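Local structure of fimbrial subunit CupB6 (Pseudomonas aeruginosa, 5CYL) at residues Val23-Ser28 against Cys248-Lys253; Pro70-Thr75 against Val128-Pro133. The protein is the adhesive tip subunit of a chaperone-usher pilus and probably mediates attachment of the bacterium to surfaces or host cells, as in biofilm formation. One frame throughout, in Å; residues are numbered along the deposited sequence.

Interaction 1 of 2, residues Val23-Ser28 against Cys248-Lys253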
loop_
_atom_site.group_PDB
_atom_site.type_symbol
_atom_site.label_atom_id
_atom_site.label_comp_id
_atom_site.label_asym_id
_atom_site.label_seq_id
_atom_site.Cartn_x
_atom_site.Cartn_y
_atom_site.Cartn_z
ATOM N N VAL A 23 -2.256 -2.566 14.082
ATOM C CA VAL A 23 -3.181 -3.484 14.709
ATOM C C VAL A 23 -3.113 -4.833 13.988
ATOM O O VAL A 23 -3.106 -5.870 14.596
ATOM C CB VAL A 23 -4.620 -2.941 14.666
ATOM C CG1 VAL A 23 -5.552 -3.864 15.430
ATOM C CG2 VAL A 23 -4.675 -1.539 15.232
ATOM N N ASN A 24 -3.095 -4.770 12.682
ATOM C CA ASN A 24 -3.070 -5.953 11.798
ATOM C C ASN A 24 -2.128 -5.728 10.638
ATOM O O ASN A 24 -1.899 -4.589 10.231
ATOM C CB ASN A 24 -4.460 -6.268 11.252
ATOM C CG ASN A 24 -5.398 -6.805 12.331
ATOM O OD1 ASN A 24 -5.094 -7.778 12.978
ATOM N ND2 ASN A 24 -6.549 -6.164 12.520
ATOM N N GLU A 25 -1.547 -6.804 10.120
ATOM C CA GLU A 25 -0.628 -6.710 8.983
ATOM C C GLU A 25 -1.351 -6.855 7.677
ATOM O O GLU A 25 -2.107 -7.745 7.518
ATOM C CB GLU A 25 0.448 -7.788 9.033
ATOM C CG GLU A 25 1.689 -7.428 8.237
ATOM C CD GLU A 25 2.146 -8.467 7.195
ATOM O OE1 GLU A 25 2.541 -9.585 7.570
ATOM O OE2 GLU A 25 2.170 -8.143 5.987
ATOM N N LEU A 26 -1.121 -5.950 6.743
ATOM C CA LEU A 26 -1.746 -6.080 5.427
ATOM C C LEU A 26 -1.173 -7.303 4.700
ATOM O O LEU A 26 0.029 -7.533 4.721
ATOM C CB LEU A 26 -1.548 -4.815 4.642
ATOM C CG LEU A 26 -2.436 -4.593 3.437
ATOM C CD1 LEU A 26 -3.892 -4.861 3.763
ATOM C CD2 LEU A 26 -2.245 -3.171 2.924
ATOM N N THR A 27 -2.063 -8.082 4.102
ATOM C CA THR A 27 -1.712 -9.343 3.458
ATOM C C THR A 27 -2.735 -9.633 2.405
ATOM O O THR A 27 -3.756 -8.986 2.383
ATOM C CB THR A 27 -1.722 -10.409 4.549
ATOM O OG1 THR A 27 -0.443 -10.373 5.163
ATOM C CG2 THR A 27 -2.061 -11.840 4.109
ATOM N N SER A 28 -2.451 -10.549 1.499
ATOM C CA SER A 28 -3.446 -10.917 0.480
ATOM C C SER A 28 -4.631 -11.564 1.165
ATOM O O SER A 28 -5.762 -11.479 0.699
ATOM C CB SER A 28 -2.842 -11.897 -0.490
ATOM O OG SER A 28 -1.413 -11.917 -0.342
ATOM N N CYS A 248 10.007 -10.350 -0.092
ATOM C CA CYS A 248 8.996 -9.513 -0.716
ATOM C C CYS A 248 7.979 -9.029 0.287
ATOM O O CYS A 248 7.502 -9.790 1.117
ATOM C CB CYS A 248 8.238 -10.334 -1.756
ATOM S SG CYS A 248 9.243 -10.704 -3.210
ATOM N N ALA A 249 7.586 -7.773 0.165
ATOM C CA ALA A 249 6.448 -7.225 0.948
ATOM C C ALA A 249 5.163 -7.940 0.583
ATOM O O ALA A 249 5.031 -8.353 -0.558
ATOM C CB ALA A 249 6.299 -5.728 0.687
ATOM N N ALA A 250 4.215 -8.070 1.510
ATOM C CA ALA A 250 3.028 -8.916 1.239
ATOM C C ALA A 250 2.331 -8.591 -0.080
ATOM O O ALA A 250 1.900 -9.488 -0.779
ATOM C CB ALA A 250 2.037 -8.872 2.390
ATOM N N LEU A 251 2.230 -7.306 -0.387
ATOM C CA LEU A 251 1.475 -6.797 -1.538
ATOM C C LEU A 251 2.329 -6.453 -2.746
ATOM O O LEU A 251 1.828 -5.905 -3.714
ATOM C CB LEU A 251 0.737 -5.536 -1.115
ATOM C CG LEU A 251 -0.744 -5.671 -0.857
ATOM C CD1 LEU A 251 -1.108 -6.942 -0.136
ATOM C CD2 LEU A 251 -1.179 -4.451 -0.064
ATOM N N ALA A 252 3.617 -6.770 -2.669
ATOM C CA ALA A 252 4.533 -6.611 -3.819
ATOM C C ALA A 252 4.046 -7.495 -4.986
ATOM O O ALA A 252 3.643 -8.658 -4.780
ATOM C CB ALA A 252 5.973 -6.937 -3.428
ATOM N N LYS A 253 4.081 -6.941 -6.191
ATOM C CA LYS A 253 3.702 -7.670 -7.381
ATOM C C LYS A 253 4.717 -7.313 -8.424
ATOM O O LYS A 253 4.378 -6.497 -9.293
ATOM C CB LYS A 253 2.288 -7.288 -7.837
ATOM C CG LYS A 253 1.189 -7.862 -6.937
ATOM C CD LYS A 253 -0.047 -8.256 -7.746
ATOM C CE LYS A 253 -0.517 -7.065 -8.585
ATOM N NZ LYS A 253 -1.751 -7.325 -9.386
#
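Leu26 and Leu251 form the apolar part of this contact. Their side chains cross at about a right angle. CD2 of Leu26 lies 3.4 Å from CD2 of Leu251, and that same Leu251 methyl is 3.7 Å from CG of Leu26. This CG is anti to the backbone N of Leu26 (chi1 -163°) and is one of the two Leu26 atoms that meet Leu251 CD2. Within 23-28, the other Leu251 branch meets backbone. Leu251 CD1 lies 4.0 Å from Thr27 C and also comes near N of Ser28.

The second group of contacts is made by one methyl against polar atoms. Ala250 CB points toward 23-28. It lies 3.4 Å from O of Leu26 and 3.7 Å from OE2 of Glu25. OG1 of Thr27 is at 4.0 Å from Ala250 CB. The Glu25 chain is bent at chi2 (-127°), and OE2 at its end reaches the Ala250 methyl.

No hydrogen bond crosses between the segments, so van der Waals contact carries the pairing. Within 23-28, Thr27 OG1 makes a weak hydrogen bond to O of Leu26. Residues 249-252 form a type I beta turn, with Ala252 N bonded to Ala249 O at 3.0 Å. The turn presents Ala250 and Leu251, its two central residues, to 23-28.

Residues 23-28 follow strand 6-22 and precede strand 35-50, where Leu36 packs on Leu26. Residues 248-253 link strand 239-245 to strand 255-260. Cys248, just ahead of the turn, is in a disulfide with Cys209, and NH1 of Arg307 in strand 299-308 bonds Ala252 O. The contact therefore joins a loop among the N-terminal strands to one among the C-terminal strands, in the part that matches the fimbrial protein family.

Interaction 2 of 2, residues Pro70-Thr75 against Val128-Pro133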
loop_
_atom_site.group_PDB
_atom_site.type_symbol
_atom_site.label_atom_id
_atom_site.label_comp_id
_atom_site.label_asym_id
_atom_site.label_seq_id
_atom_site.Cartn_x
_atom_site.Cartn_y
_atom_site.Cartn_z
ATOM N N PRO A 70 -22.166 7.879 5.793
ATOM C CA PRO A 70 -20.863 7.277 5.985
ATOM C C PRO A 70 -20.498 6.184 4.982
ATOM O O PRO A 70 -21.341 5.686 4.270
ATOM C CB PRO A 70 -20.956 6.679 7.373
ATOM C CG PRO A 70 -22.368 6.283 7.475
ATOM C CD PRO A 70 -23.118 7.383 6.790
ATOM N N GLY A 71 -19.206 5.865 4.947
ATOM C CA GLY A 71 -18.640 4.922 3.991
ATOM C C GLY A 71 -18.682 3.524 4.568
ATOM O O GLY A 71 -19.228 3.337 5.675
ATOM N N PRO A 72 -18.137 2.536 3.830
ATOM C CA PRO A 72 -17.982 1.222 4.412
ATOM C C PRO A 72 -17.388 1.221 5.794
ATOM O O PRO A 72 -16.406 1.880 6.049
ATOM C CB PRO A 72 -16.993 0.555 3.484
ATOM C CG PRO A 72 -17.162 1.193 2.181
ATOM C CD PRO A 72 -17.669 2.579 2.426
ATOM N N TYR A 73 -17.972 0.426 6.676
ATOM C CA TYR A 73 -17.474 0.241 8.073
ATOM C C TYR A 73 -17.374 1.529 8.882
ATOM O O TYR A 73 -16.464 1.706 9.697
ATOM C CB TYR A 73 -16.151 -0.534 8.073
ATOM C CG TYR A 73 -16.212 -1.685 7.109
ATOM C CD1 TYR A 73 -16.808 -2.894 7.477
ATOM C CD2 TYR A 73 -15.700 -1.565 5.812
ATOM C CE1 TYR A 73 -16.861 -3.959 6.600
ATOM C CE2 TYR A 73 -15.759 -2.629 4.921
ATOM C CZ TYR A 73 -16.355 -3.817 5.315
ATOM O OH TYR A 73 -16.383 -4.876 4.440
ATOM N N GLY A 74 -18.317 2.421 8.627
ATOM C CA GLY A 74 -18.427 3.669 9.363
ATOM C C GLY A 74 -17.227 4.550 9.115
ATOM O O GLY A 74 -16.810 5.327 9.979
ATOM N N THR A 75 -16.698 4.474 7.907
ATOM C CA THR A 75 -15.522 5.279 7.561
ATOM C C THR A 75 -15.842 6.426 6.620
ATOM O O THR A 75 -16.860 6.399 5.941
ATOM C CB THR A 75 -14.396 4.411 6.968
ATOM O OG1 THR A 75 -14.904 3.663 5.871
ATOM C CG2 THR A 75 -13.863 3.447 8.027
ATOM N N VAL A 128 -8.905 1.741 8.195
ATOM C CA VAL A 128 -9.634 0.477 7.920
ATOM C C VAL A 128 -9.585 0.083 6.450
ATOM O O VAL A 128 -9.716 0.954 5.568
ATOM C CB VAL A 128 -11.119 0.598 8.293
ATOM C CG1 VAL A 128 -11.786 -0.748 8.306
ATOM C CG2 VAL A 128 -11.259 1.228 9.662
ATOM N N LEU A 129 -9.444 -1.204 6.159
ATOM C CA LEU A 129 -9.450 -1.656 4.778
ATOM C C LEU A 129 -10.883 -1.873 4.300
ATOM O O LEU A 129 -11.580 -2.760 4.779
ATOM C CB LEU A 129 -8.627 -2.939 4.639
ATOM C CG LEU A 129 -8.721 -3.686 3.299
ATOM C CD1 LEU A 129 -7.952 -2.963 2.225
ATOM C CD2 LEU A 129 -8.206 -5.104 3.459
ATOM N N THR A 130 -11.306 -1.054 3.346
ATOM C CA THR A 130 -12.662 -1.142 2.781
ATOM C C THR A 130 -12.761 -1.982 1.496
ATOM O O THR A 130 -13.849 -2.181 0.959
ATOM C CB THR A 130 -13.248 0.257 2.516
ATOM O OG1 THR A 130 -12.328 1.024 1.714
ATOM C CG2 THR A 130 -13.485 0.990 3.826
ATOM N N VAL A 131 -11.626 -2.480 1.024
ATOM C CA VAL A 131 -11.577 -3.295 -0.202
ATOM C C VAL A 131 -10.595 -4.457 -0.045
ATOM O O VAL A 131 -9.788 -4.451 0.853
ATOM C CB VAL A 131 -11.188 -2.455 -1.441
ATOM C CG1 VAL A 131 -12.159 -1.306 -1.631
ATOM C CG2 VAL A 131 -9.750 -1.947 -1.326
ATOM N N ASP A 132 -10.717 -5.447 -0.927
ATOM C CA ASP A 132 -9.805 -6.587 -0.949
ATOM C C ASP A 132 -8.392 -6.117 -1.256
ATOM O O ASP A 132 -8.221 -5.147 -2.009
ATOM C CB ASP A 132 -10.264 -7.604 -1.972
ATOM C CG ASP A 132 -11.550 -8.318 -1.546
ATOM O OD1 ASP A 132 -11.585 -8.888 -0.428
ATOM O OD2 ASP A 132 -12.536 -8.287 -2.316
ATOM N N PRO A 133 -7.361 -6.753 -0.647
ATOM C CA PRO A 133 -6.014 -6.176 -0.854
ATOM C C PRO A 133 -5.565 -6.036 -2.310
ATOM O O PRO A 133 -4.880 -5.089 -2.653
ATOM C CB PRO A 133 -5.092 -7.150 -0.104
ATOM C CG PRO A 133 -5.951 -7.719 0.956
ATOM C CD PRO A 133 -7.221 -7.982 0.189
#
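The Tyr73 ring meets Thr130 at its edge. CG2 of Thr130 lies in the ring plane, 3.9 Å from CD2 of Tyr73. Further along the same side of the ring, CE2 of Tyr73 is 4.0 Å from CA of Thr130. O of Leu129 comes obliquely to CE2 at a longer distance. The side chains of Tyr73 and Thr130 pass each other running opposite ways.

The Thr130 methyl is shared by three residues. Besides Tyr73, Thr130 CG2 touches CB of Pro72 at 3.6 Å and OG1 of Thr75 at 3.7 Å. The Pro72 ring crosses the Thr130 side chain at about a right angle. A second apolar pair lies beside this one: CG2 of Thr75 and CG2 of Val128 are 3.8 Å apart. Tyr73 CB makes a looser approach to Val128 CG1, at 4.4 Å. All of this is van der Waals contact, with no hydrogen bond across.

Backbone bonds within 70-75 include a G1 beta bulge, in which Gly71 is paired with both Gly74 and Thr75. Gly74 has positive phi (65°). In this loop the CB atoms of Pro72, Tyr73 and Thr75 point toward 128-133.

Residues 70-75 lead from strand 56-65 into strand 76-77. Val128 and Leu129 end strand 118-129, which pairs with strands 35-50 and 83-90. Arg86 of strand 83-90 bonds Tyr73 O and touches both Thr75 and Val128. The loop packs on the end of strand 118-129 and on Thr130, just past it.

How the interactions relate
The centres of interactions 1 and 2 are about 17 Å apart. They meet through the loop that follows strand 118-129. Pro133, at the far end of 128-133, packs on interaction 1: its CB is 4.0 Å from CD1 of Leu251, and its CG is 3.8 Å from O of Ser28. Leu136, just beyond, touches both Leu26 and Leu129. In sequence both segments of interaction 2 fall between those of interaction 1. Interaction 2 lies among the N-terminal strands, whereas interaction 1 links these to the C-terminal, fimbrial-family part. Residues 128-133 leave strand 118-129 and run toward interaction 1.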